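Side-chain contacts in CS1 fimbrial subunit A (PDB 4HJI), which forms the pilin subunit of CS1 fimbriae, the surface filaments with which enterotoxigenic Escherichia coli colonizes the epithelium of host organs: residues D110-S115 with V121-K126; P84-P89 with A140-Q145. One frame throughout, in Å; residues are numbered along the deposited sequence.

Contact 1 (D110-S115 with V121-K126); sequences DLNFAS and VSSTQK
Ala114 and Val121 face each other as an antiparallel hydrogen-bonded pair, joined by the reciprocal bonds Ala114 N to Val121 O and Val121 N to Ala114 O, both 2.8 Å. Their CB atoms point to the same face of the hairpin, where CB of Ala114 lies 3.8 Å from Val121 O and the branched Val121 packs on Val58 and His60 of strand 49-61. Before this pair the chain leaves helix 108-111 at Asn112, which has positive phi. Leu111 O accepts the backbone N of Ser123 at 2.9 Å, the donor nearly in line with the C=O. CB of Ser122 comes within 3.2 Å of Leu111 O, so close that a short side chain suits the place. Ser123, equally small, points toward the other segment and sets its CB and OG by Leu111 O and Asn112, OG lying 3.6 Å from Asn112 CB. CG of Phe113 stands anti to its carbonyl carbon (chi1 -80°), a turn that brings ring atom CD1 to 3.5 Å from Ser122 N, while the ring edge meets Val121 C and one face carries Leu111 CB. Farther along, Leu111 crosses the bent chain of Gln125 at about a right angle. The hydroxyl of Ser122 turns back between its own N and carbonyl carbon, bonding to Ser123 O at 2.8 Å, and is gripped also by Val59 N of strand 49-61. Three main-chain bonds thus tie the helix end and strand 114-116 to strand 119-131, and the buried Ser122 OG is satisfied by Ser123 O and Val59 N.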
loop_
_atom_site.group_PDB
_atom_site.type_symbol
_atom_site.label_atom_id
_atom_site.label_comp_id
_atom_site.label_asym_id
_atom_site.label_seq_id
_atom_site.Cartn_x
_atom_site.Cartn_y
_atom_site.Cartn_z
ATOM N N ASP A 110 -7.924 -17.504 -3.366
ATOM C CA ASP A 110 -7.400 -16.889 -2.148
ATOM C C ASP A 110 -8.125 -15.581 -1.782
ATOM O O ASP A 110 -7.957 -15.071 -0.675
ATOM C CB ASP A 110 -5.897 -16.626 -2.305
ATOM C CG ASP A 110 -5.275 -16.010 -1.063
ATOM O OD1 ASP A 110 -4.095 -15.606 -1.127
ATOM O OD2 ASP A 110 -5.962 -15.922 -0.022
ATOM N N LEU A 111 -8.923 -15.045 -2.707
ATOM C CA LEU A 111 -9.704 -13.824 -2.450
ATOM C C LEU A 111 -11.107 -14.103 -1.928
ATOM O O LEU A 111 -11.757 -13.199 -1.411
ATOM C CB LEU A 111 -9.757 -12.956 -3.698
ATOM C CG LEU A 111 -8.398 -12.317 -4.020
ATOM C CD1 LEU A 111 -8.327 -11.914 -5.482
ATOM C CD2 LEU A 111 -8.079 -11.134 -3.115
ATOM N N ASN A 112 -11.570 -15.350 -2.051
ATOM C CA ASN A 112 -12.854 -15.767 -1.480
ATOM C C ASN A 112 -13.996 -14.833 -1.893
ATOM O O ASN A 112 -14.678 -14.271 -1.039
ATOM C CB ASN A 112 -12.774 -15.815 0.052
ATOM C CG ASN A 112 -11.681 -16.727 0.560
ATOM O OD1 ASN A 112 -11.665 -17.928 0.277
ATOM N ND2 ASN A 112 -10.780 -16.168 1.348
ATOM N N PHE A 113 -14.192 -14.679 -3.200
ATOM C CA PHE A 113 -15.115 -13.679 -3.744
ATOM C C PHE A 113 -16.562 -13.993 -3.389
ATOM O O PHE A 113 -17.025 -15.110 -3.616
ATOM C CB PHE A 113 -14.982 -13.569 -5.268
ATOM C CG PHE A 113 -13.817 -12.726 -5.729
ATOM C CD1 PHE A 113 -13.803 -11.352 -5.501
ATOM C CD2 PHE A 113 -12.759 -13.293 -6.435
ATOM C CE1 PHE A 113 -12.748 -10.566 -5.927
ATOM C CE2 PHE A 113 -11.697 -12.515 -6.864
ATOM C CZ PHE A 113 -11.689 -11.152 -6.617
ATOM N N ALA A 114 -17.250 -13.006 -2.821
ATOM C CA ALA A 114 -18.685 -13.081 -2.536
ATOM C C ALA A 114 -19.445 -12.227 -3.557
ATOM O O ALA A 114 -18.954 -11.192 -4.009
ATOM C CB ALA A 114 -18.971 -12.590 -1.128
ATOM N N SER A 115 -20.654 -12.659 -3.899
ATOM C CA SER A 115 -21.462 -11.975 -4.896
ATOM C C SER A 115 -22.112 -10.729 -4.303
ATOM O O SER A 115 -22.869 -10.823 -3.338
ATOM C CB SER A 115 -22.546 -12.914 -5.432
ATOM O OG SER A 115 -23.164 -12.354 -6.577
ATOM N N VAL A 121 -16.982 -9.212 -4.558
ATOM C CA VAL A 121 -16.098 -8.558 -3.604
ATOM C C VAL A 121 -15.374 -9.618 -2.791
ATOM O O VAL A 121 -15.978 -10.601 -2.363
ATOM C CB VAL A 121 -16.829 -7.551 -2.641
ATOM C CG1 VAL A 121 -15.835 -6.679 -1.895
ATOM C CG2 VAL A 121 -17.888 -6.734 -3.361
ATOM N N SER A 122 -14.079 -9.400 -2.577
ATOM C CA SER A 122 -13.243 -10.353 -1.844
ATOM C C SER A 122 -13.534 -10.299 -0.349
ATOM O O SER A 122 -14.138 -9.347 0.139
ATOM C CB SER A 122 -11.766 -10.020 -2.076
ATOM O OG SER A 122 -11.403 -8.856 -1.351
ATOM N N SER A 123 -13.107 -11.321 0.387
ATOM C CA SER A 123 -13.041 -11.204 1.835
ATOM C C SER A 123 -11.989 -10.146 2.189
ATOM O O SER A 123 -11.211 -9.717 1.337
ATOM C CB SER A 123 -12.661 -12.550 2.459
ATOM O OG SER A 123 -11.441 -12.992 1.904
ATOM N N THR A 124 -11.951 -9.746 3.455
ATOM C CA THR A 124 -11.037 -8.692 3.882
ATOM C C THR A 124 -9.574 -9.091 3.706
ATOM O O THR A 124 -9.165 -10.192 4.106
ATOM C CB THR A 124 -11.321 -8.256 5.335
ATOM O OG1 THR A 124 -12.674 -7.806 5.421
ATOM C CG2 THR A 124 -10.401 -7.148 5.774
ATOM N N GLN A 125 -8.817 -8.176 3.100
ATOM C CA GLN A 125 -7.388 -8.294 2.876
ATOM C C GLN A 125 -6.657 -7.138 3.537
ATOM O O GLN A 125 -7.051 -5.958 3.423
ATOM C CB GLN A 125 -7.064 -8.300 1.394
ATOM C CG GLN A 125 -7.927 -9.232 0.560
ATOM C CD GLN A 125 -7.728 -10.702 0.889
ATOM O OE1 GLN A 125 -8.651 -11.510 0.733
ATOM N NE2 GLN A 125 -6.536 -11.058 1.352
ATOM N N LYS A 126 -5.567 -7.460 4.215
ATOM C CA LYS A 126 -4.774 -6.453 4.890
ATOM C C LYS A 126 -3.818 -5.774 3.920
ATOM O O LYS A 126 -3.084 -6.438 3.193
ATOM C CB LYS A 126 -4.030 -7.073 6.074
ATOM C CG LYS A 126 -4.988 -7.542 7.144
ATOM C CD LYS A 126 -4.310 -8.178 8.354
ATOM C CE LYS A 126 -5.354 -8.552 9.397
ATOM N NZ LYS A 126 -6.354 -7.467 9.584
#

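Contact 2 (P84-P89 with A140-Q145); sequences PTLQIP and ALTAGQ
Leu86 reaches across to Ala140 and Thr142 with both of its methyl groups, and no hydrogen bond links the two segments. Its CG lies anti to the backbone N (chi1 -169°), which carries the fork toward the other segment from the residue just before strand 87-94. One branch, CD1, lies 3.3 Å from Ala140 O; the other, CD2, comes up against Thr142, 3.0 Å from OG1, a tight approach for a methyl and a hydroxyl, and 3.9 Å from the methyl CG2. A leucine suits this place because its two methyls can meet two residues of the loop, one on Ala140 O and the other on Thr142. Ala140 meets Leu86 through its carbonyl, its methyl pointing away. Thr142 offers both halves of its branched side chain: CG2 adds apolar contact, while OG1 has a hydrogen bond to a residue flanking one of the two segments. Leu86 is buried, with Asn80 of strand 68-80 and Tyr146 of strand 144-156 also against it, and Thr142 likewise touches Asn80. The contact therefore lies at one end of the sheet, where the loop entering strand 144-156 passes the turn between the antiparallel strands 68-80 and 87-94.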
loop_
_atom_site.group_PDB
_atom_site.type_symbol
_atom_site.label_atom_id
_atom_site.label_comp_id
_atom_site.label_asym_id
_atom_site.label_seq_id
_atom_site.Cartn_x
_atom_site.Cartn_y
_atom_site.Cartn_z
ATOM N N PRO A 84 15.924 16.088 1.132
ATOM C CA PRO A 84 15.332 14.925 0.462
ATOM C C PRO A 84 16.320 13.801 0.108
ATOM O O PRO A 84 15.903 12.715 -0.297
ATOM C CB PRO A 84 14.690 15.511 -0.805
ATOM C CG PRO A 84 14.623 16.979 -0.603
ATOM C CD PRO A 84 15.582 17.364 0.479
ATOM N N THR A 85 17.611 14.061 0.259
ATOM C CA THR A 85 18.614 13.009 0.129
ATOM C C THR A 85 18.501 12.023 1.293
ATOM O O THR A 85 18.844 10.850 1.149
ATOM C CB THR A 85 20.041 13.595 0.046
ATOM O OG1 THR A 85 20.094 14.630 -0.941
ATOM C CG2 THR A 85 21.044 12.520 -0.332
ATOM N N LEU A 86 17.996 12.499 2.434
ATOM C CA LEU A 86 17.820 11.678 3.622
ATOM C C LEU A 86 16.487 10.918 3.547
ATOM O O LEU A 86 15.409 11.522 3.588
ATOM C CB LEU A 86 17.861 12.566 4.858
ATOM C CG LEU A 86 17.962 11.836 6.181
ATOM C CD1 LEU A 86 19.358 11.253 6.317
ATOM C CD2 LEU A 86 17.668 12.794 7.317
ATOM N N GLN A 87 16.566 9.595 3.442
ATOM C CA GLN A 87 15.439 8.793 2.989
ATOM C C GLN A 87 15.205 7.559 3.851
ATOM O O GLN A 87 16.159 6.859 4.246
ATOM C CB GLN A 87 15.658 8.405 1.529
ATOM C CG GLN A 87 15.517 9.562 0.541
ATOM C CD GLN A 87 15.806 9.159 -0.898
ATOM O OE1 GLN A 87 15.935 7.978 -1.209
ATOM N NE2 GLN A 87 15.913 10.140 -1.776
ATOM N N ILE A 88 13.932 7.284 4.133
ATOM C CA ILE A 88 13.511 6.121 4.925
ATOM C C ILE A 88 12.787 5.163 3.982
ATOM O O ILE A 88 11.781 5.533 3.381
ATOM C CB ILE A 88 12.547 6.524 6.069
ATOM C CG1 ILE A 88 13.207 7.531 7.011
ATOM C CG2 ILE A 88 12.062 5.287 6.823
ATOM C CD1 ILE A 88 12.256 8.145 8.022
ATOM N N PRO A 89 13.298 3.917 3.824
ATOM C CA PRO A 89 12.622 2.990 2.912
ATOM C C PRO A 89 11.273 2.511 3.446
ATOM O O PRO A 89 11.085 2.393 4.661
ATOM C CB PRO A 89 13.610 1.818 2.796
ATOM C CG PRO A 89 14.320 1.854 4.085
ATOM C CD PRO A 89 14.465 3.287 4.477
ATOM N N ALA A 140 22.138 10.219 8.742
ATOM C CA ALA A 140 21.641 9.580 9.960
ATOM C C ALA A 140 20.197 9.984 10.266
ATOM O O ALA A 140 19.619 10.837 9.595
ATOM C CB ALA A 140 22.545 9.922 11.135
ATOM N N LEU A 141 19.631 9.368 11.299
ATOM C CA LEU A 141 18.234 9.581 11.671
ATOM C C LEU A 141 18.054 10.958 12.297
ATOM O O LEU A 141 18.470 11.183 13.436
ATOM C CB LEU A 141 17.772 8.504 12.665
ATOM C CG LEU A 141 17.605 7.072 12.140
ATOM C CD1 LEU A 141 18.942 6.380 11.905
ATOM C CD2 LEU A 141 16.730 6.257 13.087
ATOM N N THR A 142 17.441 11.875 11.548
ATOM C CA THR A 142 17.213 13.236 12.029
ATOM C C THR A 142 15.745 13.460 12.371
ATOM O O THR A 142 14.844 12.954 11.692
ATOM C CB THR A 142 17.661 14.307 11.008
ATOM O OG1 THR A 142 16.871 14.210 9.816
ATOM C CG2 THR A 142 19.129 14.145 10.653
ATOM N N ALA A 143 15.517 14.227 13.428
ATOM C CA ALA A 143 14.178 14.653 13.802
ATOM C C ALA A 143 13.574 15.539 12.720
ATOM O O ALA A 143 14.289 16.263 12.028
ATOM C CB ALA A 143 14.217 15.400 15.118
ATOM N N GLY A 144 12.254 15.463 12.584
ATOM C CA GLY A 144 11.526 16.282 11.625
ATOM C C GLY A 144 10.646 15.446 10.727
ATOM O O GLY A 144 10.376 14.275 10.986
ATOM N N GLN A 145 10.210 16.064 9.637
ATOM C CA GLN A 145 9.176 15.488 8.803
ATOM C C GLN A 145 9.751 14.806 7.578
ATOM O O GLN A 145 10.744 15.255 7.009
ATOM C CB GLN A 145 8.199 16.581 8.399
ATOM C CG GLN A 145 7.603 17.320 9.587
ATOM C CD GLN A 145 6.360 18.110 9.203
ATOM O OE1 GLN A 145 6.026 19.121 9.827
ATOM N NE2 GLN A 145 5.656 17.636 8.169
#

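In the fold
Contacts 1 and 2 lie on opposite sides of the chain's centre, their own centres about 37 Å apart and their nearest atoms about 17 Å apart, so neither touches the other. Contact 1 joins neighbours in sequence, the end of helix 108-111 and the hairpin of strands 114-116 and 119-131, and is nested inside the much longer loop that contact 2 closes between the residues just before strands 87-94 and 144-156. Strands 119-131 and 87-94 pair antiparallel, giving both contacts a common sheet, and strand 144-156 follows 119-131. In this mostly beta pilin subunit they sit far apart, one at a hairpin and helix end, the other where a loop packs on a strand start.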